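Local coordinates for protein N-acetylglucosamine-6-phosphate deacetylase (Thermotoga maritima, PDB 1O12) that probably removes the acetyl group from N-acetylglucosamine 6-phosphate, with one bound metal ion in each subunit, at residues A138-H143 against G282-K287; L91-S96 against H125-Y130; K133-A138 against H188-F193; G242-R247 against G298-S303; L274-T279 against V286-G291. All coordinates share one frame; numbering follows the deposited sequence.

Contact 1 of 5, residues A138-H143 against G282-K287; sequences AHSEKH and GDLVVK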
# COMPACT_ATOMS: atom_id res chain seq x y z
N ALA A 138 -15.03 -17.61 -10.96
CA ALA A 138 -16.38 -17.97 -10.52
C ALA A 138 -17.50 -17.45 -11.43
O ALA A 138 -18.66 -17.80 -11.23
CB ALA A 138 -16.61 -17.50 -9.09
N HIS A 139 -17.17 -16.63 -12.41
CA HIS A 139 -18.21 -16.16 -13.32
C HIS A 139 -18.22 -17.10 -14.52
O HIS A 139 -17.16 -17.59 -14.94
CB HIS A 139 -17.95 -14.71 -13.78
CG HIS A 139 -18.45 -13.66 -12.83
ND1 HIS A 139 -19.75 -13.19 -12.86
CD2 HIS A 139 -17.84 -13.00 -11.82
CE1 HIS A 139 -19.91 -12.29 -11.91
NE2 HIS A 139 -18.77 -12.16 -11.26
N SER A 140 -19.40 -17.39 -15.06
CA SER A 140 -19.49 -18.27 -16.23
C SER A 140 -18.91 -17.56 -17.45
O SER A 140 -19.43 -16.53 -17.91
CB SER A 140 -20.94 -18.65 -16.49
OG SER A 140 -20.99 -19.83 -17.25
N GLU A 141 -17.82 -18.10 -17.98
CA GLU A 141 -17.15 -17.48 -19.12
C GLU A 141 -18.07 -17.29 -20.31
O GLU A 141 -17.92 -16.32 -21.07
CB GLU A 141 -15.92 -18.29 -19.54
CG GLU A 141 -15.01 -17.57 -20.53
CD GLU A 141 -13.61 -18.19 -20.61
OE1 GLU A 141 -13.07 -18.59 -19.55
OE2 GLU A 141 -13.05 -18.28 -21.72
N LYS A 142 -19.03 -18.20 -20.47
CA LYS A 142 -19.94 -18.10 -21.60
C LYS A 142 -20.80 -16.83 -21.64
O LYS A 142 -21.09 -16.32 -22.71
CB LYS A 142 -20.83 -19.35 -21.71
CG LYS A 142 -21.61 -19.74 -20.46
CD LYS A 142 -22.59 -20.88 -20.76
CE LYS A 142 -23.31 -21.38 -19.50
NZ LYS A 142 -22.40 -22.11 -18.54
N HIS A 143 -21.19 -16.30 -20.48
CA HIS A 143 -22.03 -15.10 -20.43
C HIS A 143 -21.25 -13.77 -20.50
O HIS A 143 -21.80 -12.75 -20.88
CB HIS A 143 -22.91 -15.11 -19.17
CG HIS A 143 -23.87 -16.26 -19.11
ND1 HIS A 143 -24.83 -16.48 -20.08
CD2 HIS A 143 -24.07 -17.21 -18.17
CE1 HIS A 143 -25.59 -17.51 -19.73
NE2 HIS A 143 -25.15 -17.97 -18.57
N GLY A 282 -24.97 -19.44 -10.31
CA GLY A 282 -25.32 -19.20 -11.70
C GLY A 282 -25.33 -20.58 -12.35
O GLY A 282 -26.09 -21.46 -11.94
N ASP A 283 -24.47 -20.79 -13.34
CA ASP A 283 -24.38 -22.09 -14.01
C ASP A 283 -23.00 -22.72 -13.77
O ASP A 283 -22.28 -23.02 -14.73
CB ASP A 283 -24.62 -21.94 -15.53
CG ASP A 283 -26.04 -21.42 -15.86
OD1 ASP A 283 -26.98 -21.77 -15.09
OD2 ASP A 283 -26.20 -20.70 -16.88
N LEU A 284 -22.63 -22.92 -12.50
CA LEU A 284 -21.32 -23.48 -12.13
C LEU A 284 -21.39 -24.19 -10.79
O LEU A 284 -21.96 -23.66 -9.84
CB LEU A 284 -20.28 -22.36 -12.01
CG LEU A 284 -19.88 -21.67 -13.30
CD1 LEU A 284 -18.91 -20.51 -13.03
CD2 LEU A 284 -19.25 -22.70 -14.22
N VAL A 285 -20.80 -25.38 -10.70
CA VAL A 285 -20.81 -26.14 -9.45
C VAL A 285 -19.79 -25.60 -8.44
O VAL A 285 -18.67 -25.21 -8.80
CB VAL A 285 -20.56 -27.66 -9.70
CG1 VAL A 285 -20.40 -28.39 -8.38
CG2 VAL A 285 -21.75 -28.26 -10.46
N VAL A 286 -20.19 -25.58 -7.17
CA VAL A 286 -19.35 -25.07 -6.10
C VAL A 286 -19.36 -26.06 -4.95
O VAL A 286 -20.40 -26.63 -4.62
CB VAL A 286 -19.89 -23.71 -5.59
CG1 VAL A 286 -18.88 -23.04 -4.72
CG2 VAL A 286 -20.22 -22.82 -6.76
N LYS A 287 -18.20 -26.26 -4.34
CA LYS A 287 -18.04 -27.17 -3.22
C LYS A 287 -17.75 -26.31 -2.01
O LYS A 287 -16.94 -25.39 -2.10
CB LYS A 287 -16.85 -28.10 -3.43
CG LYS A 287 -16.90 -28.93 -4.70
CD LYS A 287 -17.78 -30.17 -4.53
CE LYS A 287 -17.62 -31.11 -5.73
NZ LYS A 287 -16.18 -31.48 -5.99
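L284 lays its methyl CD1 against the backbone of residues 138-140, and this is where the two segments pack tightly. CD1 of L284 lies 3.3 Å from A138 O and 3.8 Å from S140 N, so a branched aliphatic tip fits against a bend of main chain rather than against another side chain. Leucine suits the place because its slender chain puts a methyl there without bringing in a polar group.

Farther along, the contact becomes looser, polar and solvent-facing. H143 NE2 gives D283 OD2 a weak hydrogen bond, straight at 173° but long at 3.4 Å. The carboxylate oxygen lies at the ring edge, with the carboxylate plane turned 48° from the ring. K142 starts from the crowded position, with CG between the backbone N and the carbonyl carbon (chi1 54°), and CG comes over the centre of the H143 ring. Its ammonium group NZ is bonded to S140 OG at 3.0 Å. K142 NZ stays 4.4 Å from D283 OD2, too far for a salt bridge, though the opposite charges probably still attract.

H139 turns the other way, bonding to E127 and S96 beside the iron site, and A138 is a predicted substrate-binding residue. The contact thus links the loop between strand 121-127 and helix 149-152 to the turn that leads into strand 285-289, which pairs with strands 278-280 and 292-294.

Contact 2 of 5, residues L91-S96 against H125-Y130; sequences LATTVS and HLEGPY. With FE (Fe (III) ion), chain C.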
# COMPACT_ATOMS: atom_id res chain seq x y z
N LEU A 91 -28.37 -4.85 -1.66
CA LEU A 91 -28.42 -4.92 -3.10
C LEU A 91 -28.23 -6.39 -3.46
O LEU A 91 -27.15 -6.97 -3.24
CB LEU A 91 -27.29 -4.07 -3.68
CG LEU A 91 -27.50 -2.80 -4.51
CD1 LEU A 91 -28.69 -2.00 -4.02
CD2 LEU A 91 -26.19 -1.98 -4.48
N ALA A 92 -29.30 -6.99 -3.98
CA ALA A 92 -29.31 -8.38 -4.44
C ALA A 92 -28.38 -8.34 -5.64
O ALA A 92 -28.63 -7.67 -6.62
CB ALA A 92 -30.71 -8.78 -4.85
N THR A 93 -27.28 -9.07 -5.55
CA THR A 93 -26.25 -9.06 -6.57
C THR A 93 -26.31 -10.24 -7.50
O THR A 93 -26.47 -11.38 -7.08
CB THR A 93 -24.86 -9.00 -5.89
OG1 THR A 93 -24.92 -8.04 -4.82
CG2 THR A 93 -23.75 -8.60 -6.87
N THR A 94 -26.16 -9.97 -8.79
CA THR A 94 -26.20 -11.03 -9.79
C THR A 94 -24.79 -11.47 -10.13
O THR A 94 -23.80 -10.94 -9.61
CB THR A 94 -26.83 -10.50 -11.07
OG1 THR A 94 -26.06 -9.38 -11.55
CG2 THR A 94 -28.26 -10.04 -10.81
N VAL A 95 -24.69 -12.47 -10.99
CA VAL A 95 -23.40 -12.92 -11.49
C VAL A 95 -23.54 -12.80 -13.01
O VAL A 95 -24.60 -12.41 -13.48
CB VAL A 95 -23.09 -14.37 -11.08
CG1 VAL A 95 -22.80 -14.43 -9.60
CG2 VAL A 95 -24.26 -15.28 -11.42
N SER A 96 -22.49 -13.08 -13.78
CA SER A 96 -22.61 -13.00 -15.24
C SER A 96 -23.73 -13.93 -15.70
O SER A 96 -23.86 -15.08 -15.25
CB SER A 96 -21.30 -13.38 -15.91
OG SER A 96 -20.31 -12.40 -15.66
N HIS A 125 -27.53 -5.23 -7.85
CA HIS A 125 -26.12 -4.97 -8.16
C HIS A 125 -25.76 -5.99 -9.23
O HIS A 125 -25.79 -7.22 -9.01
CB HIS A 125 -25.23 -5.15 -6.93
CG HIS A 125 -23.76 -5.06 -7.21
ND1 HIS A 125 -22.81 -5.10 -6.21
CD2 HIS A 125 -23.08 -4.97 -8.38
CE1 HIS A 125 -21.60 -5.05 -6.75
NE2 HIS A 125 -21.73 -4.97 -8.06
N LEU A 126 -25.47 -5.45 -10.42
CA LEU A 126 -25.14 -6.27 -11.56
C LEU A 126 -23.63 -6.47 -11.65
O LEU A 126 -22.89 -5.61 -12.16
CB LEU A 126 -25.68 -5.62 -12.85
CG LEU A 126 -27.20 -5.39 -13.00
CD1 LEU A 126 -27.48 -4.51 -14.21
CD2 LEU A 126 -27.92 -6.70 -13.19
N GLU A 127 -23.18 -7.61 -11.11
CA GLU A 127 -21.78 -7.98 -11.12
C GLU A 127 -21.59 -8.81 -12.38
O GLU A 127 -21.99 -9.96 -12.44
CB GLU A 127 -21.43 -8.84 -9.90
CG GLU A 127 -19.93 -8.84 -9.57
CD GLU A 127 -19.49 -10.04 -8.77
OE1 GLU A 127 -20.07 -10.34 -7.70
OE2 GLU A 127 -18.55 -10.71 -9.22
N GLY A 128 -20.97 -8.22 -13.38
CA GLY A 128 -20.81 -8.92 -14.63
C GLY A 128 -22.04 -8.50 -15.42
O GLY A 128 -22.94 -7.88 -14.85
N PRO A 129 -22.16 -8.87 -16.69
CA PRO A 129 -21.23 -9.68 -17.49
C PRO A 129 -20.13 -8.91 -18.22
O PRO A 129 -19.37 -9.52 -18.97
CB PRO A 129 -22.16 -10.38 -18.46
CG PRO A 129 -23.12 -9.22 -18.82
CD PRO A 129 -23.37 -8.53 -17.47
N TYR A 130 -20.04 -7.60 -18.03
CA TYR A 130 -19.01 -6.82 -18.71
C TYR A 130 -17.66 -6.83 -17.98
O TYR A 130 -17.08 -5.79 -17.61
CB TYR A 130 -19.51 -5.40 -18.92
CG TYR A 130 -20.93 -5.38 -19.41
CD1 TYR A 130 -21.28 -5.99 -20.61
CD2 TYR A 130 -21.94 -4.81 -18.63
CE1 TYR A 130 -22.61 -6.06 -21.02
CE2 TYR A 130 -23.27 -4.87 -19.03
CZ TYR A 130 -23.60 -5.50 -20.22
OH TYR A 130 -24.93 -5.63 -20.57
FE FE C . -16.78 -11.37 -8.10
O HOH W 1 -25.03 -9.71 -14.57
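The imidazole of H125 carries T93 CG2 over one face, 3.8 Å from the ring centroid and shifted toward the rim, a CH-pi contact. ND1 bonds to P60 O and NE2 to T163 OG1, so both nitrogens are used and the ring's rotation is fixed. The methyl reaches the face because CG2 of T93 stands anti to the backbone N, while OG1 bonds L91 O at 2.9 Å and also I62 N. Threonine thus supplies a methyl for the ring and a hydroxyl for two backbone groups. Within the second segment, P129 CG lies over one face of the Y130 ring.

The backbones pair as parallel strands. H125 N bonds A92 O at 2.9 Å, and T94 N bonds H125 O at 2.8 Å. Beyond the paired residues a water bridges the two segments, receiving the hydrogen of T94 OG1 and donating to V95 O and G128 O. G128 has to be glycine: a CB would run into S96 OG and jam against the preceding carbonyl. A cis peptide then leads into P129.

E127 closes the strand. Its chain, extended beyond CG, brings OE2 to the iron at 2.2 Å, and H139 also bonds this oxygen.

Strands 87-93 and 121-127 with helix 99-115 form a beta-alpha-beta unit of the TIM-barrel-like amidohydrolase domain, flanked by strand 52-59 next to 87-93 and by strand 159-164 next to 121-127.

Contact 3 of 5, residues K133-A138 against H188-F193; sequences KEKKGA and HSIATF. With FE (Fe (III) ion), chain C.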
# COMPACT_ATOMS: atom_id res chain seq x y z
N LYS A 133 -12.43 -11.85 -18.94
CA LYS A 133 -12.47 -13.31 -18.82
C LYS A 133 -11.20 -13.79 -18.08
O LYS A 133 -11.21 -14.84 -17.43
CB LYS A 133 -12.56 -13.97 -20.20
CG LYS A 133 -13.91 -13.78 -20.91
CD LYS A 133 -13.75 -14.04 -22.39
CE LYS A 133 -15.04 -13.87 -23.14
NZ LYS A 133 -14.91 -14.45 -24.51
N GLU A 134 -10.12 -13.01 -18.16
CA GLU A 134 -8.87 -13.39 -17.51
C GLU A 134 -8.93 -13.27 -15.97
O GLU A 134 -8.10 -13.84 -15.25
CB GLU A 134 -7.71 -12.55 -18.06
CG GLU A 134 -6.34 -13.17 -17.76
CD GLU A 134 -5.16 -12.35 -18.28
OE1 GLU A 134 -5.19 -11.97 -19.47
OE2 GLU A 134 -4.20 -12.12 -17.49
N LYS A 135 -9.92 -12.54 -15.47
CA LYS A 135 -10.11 -12.38 -14.04
C LYS A 135 -11.59 -12.66 -13.77
O LYS A 135 -12.22 -12.02 -12.95
CB LYS A 135 -9.73 -10.96 -13.62
CG LYS A 135 -8.24 -10.71 -13.50
CD LYS A 135 -7.66 -11.60 -12.42
CE LYS A 135 -6.17 -11.46 -12.29
NZ LYS A 135 -5.63 -12.38 -11.25
N LYS A 136 -12.12 -13.64 -14.49
CA LYS A 136 -13.51 -14.03 -14.38
C LYS A 136 -13.87 -14.65 -13.04
O LYS A 136 -14.98 -14.45 -12.54
CB LYS A 136 -13.87 -15.02 -15.49
CG LYS A 136 -13.20 -16.38 -15.34
CD LYS A 136 -13.47 -17.25 -16.57
CE LYS A 136 -12.82 -18.64 -16.42
NZ LYS A 136 -13.53 -19.52 -15.42
N GLY A 137 -12.95 -15.43 -12.49
CA GLY A 137 -13.16 -16.11 -11.23
C GLY A 137 -14.58 -16.39 -10.78
O GLY A 137 -15.26 -15.51 -10.26
N ALA A 138 -15.03 -17.61 -10.96
CA ALA A 138 -16.38 -17.97 -10.52
C ALA A 138 -17.50 -17.45 -11.43
O ALA A 138 -18.66 -17.80 -11.23
CB ALA A 138 -16.61 -17.50 -9.09
N HIS A 188 -12.85 -7.43 -11.51
CA HIS A 188 -12.67 -8.52 -12.48
C HIS A 188 -12.02 -7.96 -13.72
O HIS A 188 -12.51 -8.14 -14.82
CB HIS A 188 -14.02 -9.13 -12.80
CG HIS A 188 -14.65 -9.81 -11.63
ND1 HIS A 188 -14.17 -11.01 -11.12
CD2 HIS A 188 -15.69 -9.46 -10.85
CE1 HIS A 188 -14.90 -11.36 -10.08
NE2 HIS A 188 -15.83 -10.44 -9.89
N SER A 189 -10.89 -7.30 -13.53
CA SER A 189 -10.20 -6.64 -14.62
C SER A 189 -8.69 -6.74 -14.57
O SER A 189 -8.10 -6.98 -13.51
CB SER A 189 -10.61 -5.17 -14.59
OG SER A 189 -9.57 -4.31 -15.02
N ILE A 190 -8.05 -6.57 -15.72
CA ILE A 190 -6.58 -6.58 -15.75
C ILE A 190 -6.11 -5.20 -16.16
O ILE A 190 -4.94 -4.98 -16.39
CB ILE A 190 -5.95 -7.61 -16.72
CG1 ILE A 190 -6.59 -7.49 -18.11
CG2 ILE A 190 -6.06 -9.00 -16.15
CD1 ILE A 190 -6.20 -8.67 -19.01
N ALA A 191 -7.04 -4.26 -16.23
CA ALA A 191 -6.72 -2.90 -16.61
C ALA A 191 -5.50 -2.31 -15.87
O ALA A 191 -5.25 -2.58 -14.69
CB ALA A 191 -7.93 -2.00 -16.40
N THR A 192 -4.78 -1.47 -16.59
CA THR A 192 -3.61 -0.82 -16.06
C THR A 192 -4.08 0.38 -15.26
O THR A 192 -5.26 0.67 -15.20
CB THR A 192 -2.72 -0.31 -17.21
OG1 THR A 192 -3.48 0.60 -18.01
CG2 THR A 192 -2.25 -1.47 -18.08
N PHE A 193 -3.13 1.08 -14.66
CA PHE A 193 -3.42 2.27 -13.89
C PHE A 193 -4.04 3.35 -14.77
O PHE A 193 -4.99 4.03 -14.34
CB PHE A 193 -2.14 2.81 -13.28
CG PHE A 193 -2.31 4.12 -12.58
CD1 PHE A 193 -2.86 4.17 -11.30
CD2 PHE A 193 -1.92 5.30 -13.19
CE1 PHE A 193 -3.02 5.37 -10.65
CE2 PHE A 193 -2.07 6.52 -12.54
CZ PHE A 193 -2.62 6.55 -11.26
FE FE C . -16.78 -11.37 -8.10
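H188 holds CG anti to its carbonyl carbon (chi1 -66°), and chi2 (-71°) then turns ND1 to K135 O and NE2 to the metal. ND1 donates to K135 O at 2.9 Å, nearly along the C=O axis and almost in the ring plane. The second ring nitrogen, NE2, binds the iron at 2.2 Å. The K135 carbonyl is therefore a second-shell group that fixes the ring's rotation and would probably make the imidazole a better electron donor. E127 and H209 complete the protein ligands seen at this site, as in the metal-dependent amidohydrolases, where ligands come from loops and strand ends of the barrel.

I190 meets the same loop with its hydrocarbon branches. CG2 of I190 lies 3.8 Å from K135 CG, and CD1 reaches E134 OE1 at 3.5 Å, the glutamate crossing the isoleucine at about a right angle. An alanine at I190 would probably leave a gap beside K135 CG and take away the hydrocarbon that E134 OE1 and CD rest on. S189 OG accepts from A191 N at 2.8 Å in an ST turn, and also bonds E167. T192 is the N-cap of helix 193-200.

Contact 4 of 5, residues G242-R247 against G298-S303; sequences GVHLSR and GTLAGS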
# COMPACT_ATOMS: atom_id res chain seq x y z
N GLY A 242 -11.39 -13.59 6.42
CA GLY A 242 -10.10 -14.19 6.74
C GLY A 242 -9.53 -15.04 5.62
O GLY A 242 -8.38 -15.47 5.70
N VAL A 243 -10.33 -15.27 4.59
CA VAL A 243 -9.91 -16.06 3.44
C VAL A 243 -9.68 -15.20 2.18
O VAL A 243 -8.63 -15.31 1.55
CB VAL A 243 -10.95 -17.16 3.16
CG1 VAL A 243 -10.46 -18.09 2.06
CG2 VAL A 243 -11.22 -17.93 4.46
N HIS A 244 -10.67 -14.37 1.80
CA HIS A 244 -10.50 -13.50 0.63
C HIS A 244 -9.32 -12.54 0.85
O HIS A 244 -8.68 -12.10 -0.11
CB HIS A 244 -11.78 -12.72 0.34
CG HIS A 244 -12.85 -13.56 -0.30
ND1 HIS A 244 -13.56 -14.51 0.41
CD2 HIS A 244 -13.26 -13.65 -1.58
CE1 HIS A 244 -14.36 -15.15 -0.42
NE2 HIS A 244 -14.20 -14.65 -1.63
N LEU A 245 -9.06 -12.22 2.11
CA LEU A 245 -7.91 -11.41 2.51
C LEU A 245 -7.46 -11.97 3.86
O LEU A 245 -8.28 -12.42 4.67
CB LEU A 245 -8.25 -9.95 2.77
CG LEU A 245 -8.73 -9.00 1.70
CD1 LEU A 245 -10.16 -9.32 1.34
CD2 LEU A 245 -8.63 -7.57 2.28
N SER A 246 -6.16 -11.96 4.11
CA SER A 246 -5.71 -12.44 5.41
C SER A 246 -5.85 -11.27 6.37
O SER A 246 -6.00 -10.11 5.95
CB SER A 246 -4.24 -12.87 5.35
OG SER A 246 -3.38 -11.78 5.02
N ARG A 247 -5.80 -11.56 7.66
CA ARG A 247 -5.89 -10.51 8.64
C ARG A 247 -4.77 -9.45 8.36
O ARG A 247 -5.01 -8.25 8.43
CB ARG A 247 -5.80 -11.12 10.05
CG ARG A 247 -4.50 -10.87 10.82
CD ARG A 247 -4.73 -10.15 12.16
NE ARG A 247 -5.56 -10.93 13.07
CZ ARG A 247 -6.09 -10.46 14.21
NH1 ARG A 247 -6.84 -11.26 14.98
NH2 ARG A 247 -5.87 -9.20 14.58
N GLY A 298 -10.43 -24.89 -7.31
CA GLY A 298 -9.89 -24.15 -6.17
C GLY A 298 -10.27 -22.67 -6.05
O GLY A 298 -10.13 -22.09 -4.98
N THR A 299 -10.76 -22.06 -7.13
CA THR A 299 -11.15 -20.65 -7.10
C THR A 299 -12.21 -20.33 -6.06
O THR A 299 -13.22 -21.03 -5.97
CB THR A 299 -11.72 -20.20 -8.46
OG1 THR A 299 -10.80 -20.55 -9.50
CG2 THR A 299 -11.98 -18.69 -8.47
N LEU A 300 -11.99 -19.27 -5.28
CA LEU A 300 -13.01 -18.89 -4.30
C LEU A 300 -14.28 -18.57 -5.08
O LEU A 300 -14.22 -17.95 -6.15
CB LEU A 300 -12.57 -17.66 -3.50
CG LEU A 300 -11.45 -17.90 -2.48
CD1 LEU A 300 -10.98 -16.55 -1.93
CD2 LEU A 300 -11.93 -18.84 -1.36
N ALA A 301 -15.42 -19.01 -4.56
CA ALA A 301 -16.71 -18.77 -5.19
C ALA A 301 -17.67 -18.04 -4.25
O ALA A 301 -18.72 -18.58 -3.92
CB ALA A 301 -17.32 -20.09 -5.63
N GLY A 302 -17.31 -16.82 -3.84
CA GLY A 302 -18.15 -16.06 -2.92
C GLY A 302 -17.73 -16.36 -1.49
O GLY A 302 -16.57 -16.70 -1.26
N SER A 303 -18.65 -16.26 -0.54
CA SER A 303 -18.35 -16.56 0.87
C SER A 303 -19.60 -17.03 1.59
O SER A 303 -20.70 -17.04 1.03
CB SER A 303 -17.83 -15.32 1.61
OG SER A 303 -18.91 -14.52 2.08
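The carbonyl oxygen of H244, the residue whose ring packs against L300, is gripped by N212 ND2 and, more weakly, by H219 ND1 of the second subunit. D241 holds the same turn: OD1 bonds H244 ND1 and OD2 bonds V243 N. With ND1 held, one face of the imidazole meets L300. CG of L300 stands anti to its carbonyl carbon (chi1 -73°), and chi2 (171°) then places CD1 over the ring centre, 3.7 Å from the centroid and only 9° off the ring normal, in a CH-pi contact. The two side chains slide past each other in opposite directions.

The other methyl of L300 is used as well: its CD2 lies 3.8 Å from V243 CG1. A branched leucine suits the place because one methyl can serve a ring while its twin serves an aliphatic neighbour.

Both segments are loops of the TIM-barrel-like amidohydrolase domain. Residues 242-247 run from strand 235-239 to helix 247-257. The loop holding residues 298-303 comes after strand 292-294 and before helix 307-318. H244, L300, A301 and G302 are predicted to bind substrate, and G302 lies beside D267, the predicted proton donor/acceptor. An alanine at H244 would probably leave D241 OD1 without its imidazole mate and open a gap beneath L300 CD1.

G302 must lack a side chain, since at its backbone angles a CB would jam against the carbonyl oxygen of A301. S303 CB approaches H244 CE1 at 4.0 Å, while its OG bonds T266 O.

Contact 5 of 5, residues L274-T279 against V286-G291; sequences LKDGTT and VKVKDG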
# COMPACT_ATOMS: atom_id res chain seq x y z
N LEU A 274 -25.60 -22.87 5.80
CA LEU A 274 -26.02 -24.24 5.53
C LEU A 274 -24.83 -25.19 5.69
O LEU A 274 -23.68 -24.77 5.54
CB LEU A 274 -26.59 -24.36 4.12
CG LEU A 274 -27.75 -23.43 3.80
CD1 LEU A 274 -28.32 -23.75 2.42
CD2 LEU A 274 -28.83 -23.57 4.86
N LYS A 275 -25.10 -26.46 5.99
CA LYS A 275 -24.04 -27.47 6.14
C LYS A 275 -23.11 -27.49 4.93
O LYS A 275 -23.49 -27.11 3.83
CB LYS A 275 -24.65 -28.88 6.34
CG LYS A 275 -26.15 -29.03 5.99
CD LYS A 275 -26.53 -28.48 4.59
CE LYS A 275 -28.05 -28.17 4.47
NZ LYS A 275 -28.52 -27.18 5.49
N ASP A 276 -21.87 -27.93 5.13
CA ASP A 276 -20.94 -27.99 4.02
C ASP A 276 -21.52 -28.93 2.96
O ASP A 276 -21.26 -30.12 2.95
CB ASP A 276 -19.56 -28.51 4.48
CG ASP A 276 -18.80 -27.48 5.31
OD1 ASP A 276 -18.53 -26.37 4.80
OD2 ASP A 276 -18.46 -27.77 6.47
N GLY A 277 -22.34 -28.37 2.08
CA GLY A 277 -22.95 -29.18 1.04
C GLY A 277 -22.29 -29.00 -0.31
O GLY A 277 -21.06 -28.86 -0.40
N THR A 278 -23.11 -29.00 -1.35
CA THR A 278 -22.61 -28.84 -2.71
C THR A 278 -23.65 -28.24 -3.65
O THR A 278 -24.48 -28.96 -4.19
CB THR A 278 -22.16 -30.20 -3.28
OG1 THR A 278 -21.15 -30.76 -2.42
CG2 THR A 278 -21.60 -30.04 -4.69
N THR A 279 -23.60 -26.92 -3.84
CA THR A 279 -24.55 -26.24 -4.71
C THR A 279 -23.88 -25.65 -5.95
O THR A 279 -22.90 -26.21 -6.46
CB THR A 279 -25.33 -25.11 -3.96
OG1 THR A 279 -24.40 -24.20 -3.37
CG2 THR A 279 -26.22 -25.69 -2.86
N VAL A 286 -20.19 -25.58 -7.17
CA VAL A 286 -19.35 -25.07 -6.10
C VAL A 286 -19.36 -26.06 -4.95
O VAL A 286 -20.40 -26.63 -4.62
CB VAL A 286 -19.89 -23.71 -5.59
CG1 VAL A 286 -18.88 -23.04 -4.72
CG2 VAL A 286 -20.22 -22.82 -6.76
N LYS A 287 -18.20 -26.26 -4.34
CA LYS A 287 -18.04 -27.17 -3.22
C LYS A 287 -17.75 -26.31 -2.01
O LYS A 287 -16.94 -25.39 -2.10
CB LYS A 287 -16.85 -28.10 -3.43
CG LYS A 287 -16.90 -28.93 -4.70
CD LYS A 287 -17.78 -30.17 -4.53
CE LYS A 287 -17.62 -31.11 -5.73
NZ LYS A 287 -16.18 -31.48 -5.99
N VAL A 288 -18.41 -26.62 -0.90
CA VAL A 288 -18.19 -25.86 0.32
C VAL A 288 -17.61 -26.75 1.42
O VAL A 288 -18.28 -27.64 1.94
CB VAL A 288 -19.52 -25.21 0.81
CG1 VAL A 288 -19.29 -24.45 2.10
CG2 VAL A 288 -20.05 -24.26 -0.25
N LYS A 289 -16.34 -26.49 1.74
CA LYS A 289 -15.62 -27.23 2.78
C LYS A 289 -15.23 -26.23 3.87
O LYS A 289 -14.54 -25.24 3.60
CB LYS A 289 -14.37 -27.90 2.21
CG LYS A 289 -14.64 -28.93 1.11
CD LYS A 289 -15.05 -30.32 1.64
CE LYS A 289 -16.49 -30.40 2.19
NZ LYS A 289 -17.57 -30.30 1.15
N ASP A 290 -15.69 -26.49 5.09
CA ASP A 290 -15.39 -25.61 6.21
C ASP A 290 -15.86 -24.17 6.00
O ASP A 290 -15.19 -23.23 6.43
CB ASP A 290 -13.90 -25.60 6.51
CG ASP A 290 -13.49 -26.72 7.44
OD1 ASP A 290 -13.99 -26.75 8.58
OD2 ASP A 290 -12.66 -27.57 7.01
N GLY A 291 -16.98 -24.00 5.32
CA GLY A 291 -17.51 -22.66 5.11
C GLY A 291 -16.91 -21.93 3.93
O GLY A 291 -17.45 -20.92 3.49
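This is a beta-hairpin contact at the surface, between strand 278-280 and strand 285-289, the latter being the middle strand of a three-stranded antiparallel sheet whose third member is strand 292-294. The pairing is light. V286 N donates to T279 O at 2.9 Å with an N-H...O angle of 168°, but the strand at 278-279 is only weakly bonded, and side chains add to the contact.

T278 and K287 lie side by side on one face, pointing the same way, with T278 CG2 3.8 Å from K287 CD. Threonine suits an exposed strand position: its methyl packs on the aliphatic part of the lysine while OG1 bonds G277 O at 2.8 Å. The valines face inward instead. V286 packs on A301 and P293, and V288 on A271 and P293, which seats the hairpin against the loop carrying predicted substrate-binding residues.

Where residues 274-277 lead into the strand, D276 is the centre of an inverse gamma turn, and its side chain reaches over to the turn just beyond strand 285-289. CG stands anti to the carbonyl carbon (chi1 -73°), beside the backbone N, and the carboxylate it carries lies next to the turn at 290-291. A short acid suits this place, since its oxygen can accept a backbone N-H at the turn. K289 bends at chi2, chi3 and chi4 until NZ bonds V288 O at 2.9 Å.

G291 has positive phi, and a CB would be jammed against the oxygen of D290; its N-H donates to D276 OD1 at 2.9 Å, using the syn lone pair of that oxygen.

From the N terminus, contact 2 closes first, joining two neighbouring parallel strands around helix 99-115 before any other contact opens. The chain then enters the loop after strand 121-127, which takes part in both contact 3 and contact 1. These two cross and share A138: contact 3 ties the loop to the segment after strand 183-186, contact 1 to the small hairpin sheet. Contact 4 opens within the loop closed by contact 1 and ends beyond it, so those two cross as well. Contact 5 nests inside contact 4 and shares V286 and K287 with contact 1. Contacts 2 and 3 meet at the iron, while V286 against A301 joins contacts 1 and 5 to contact 4.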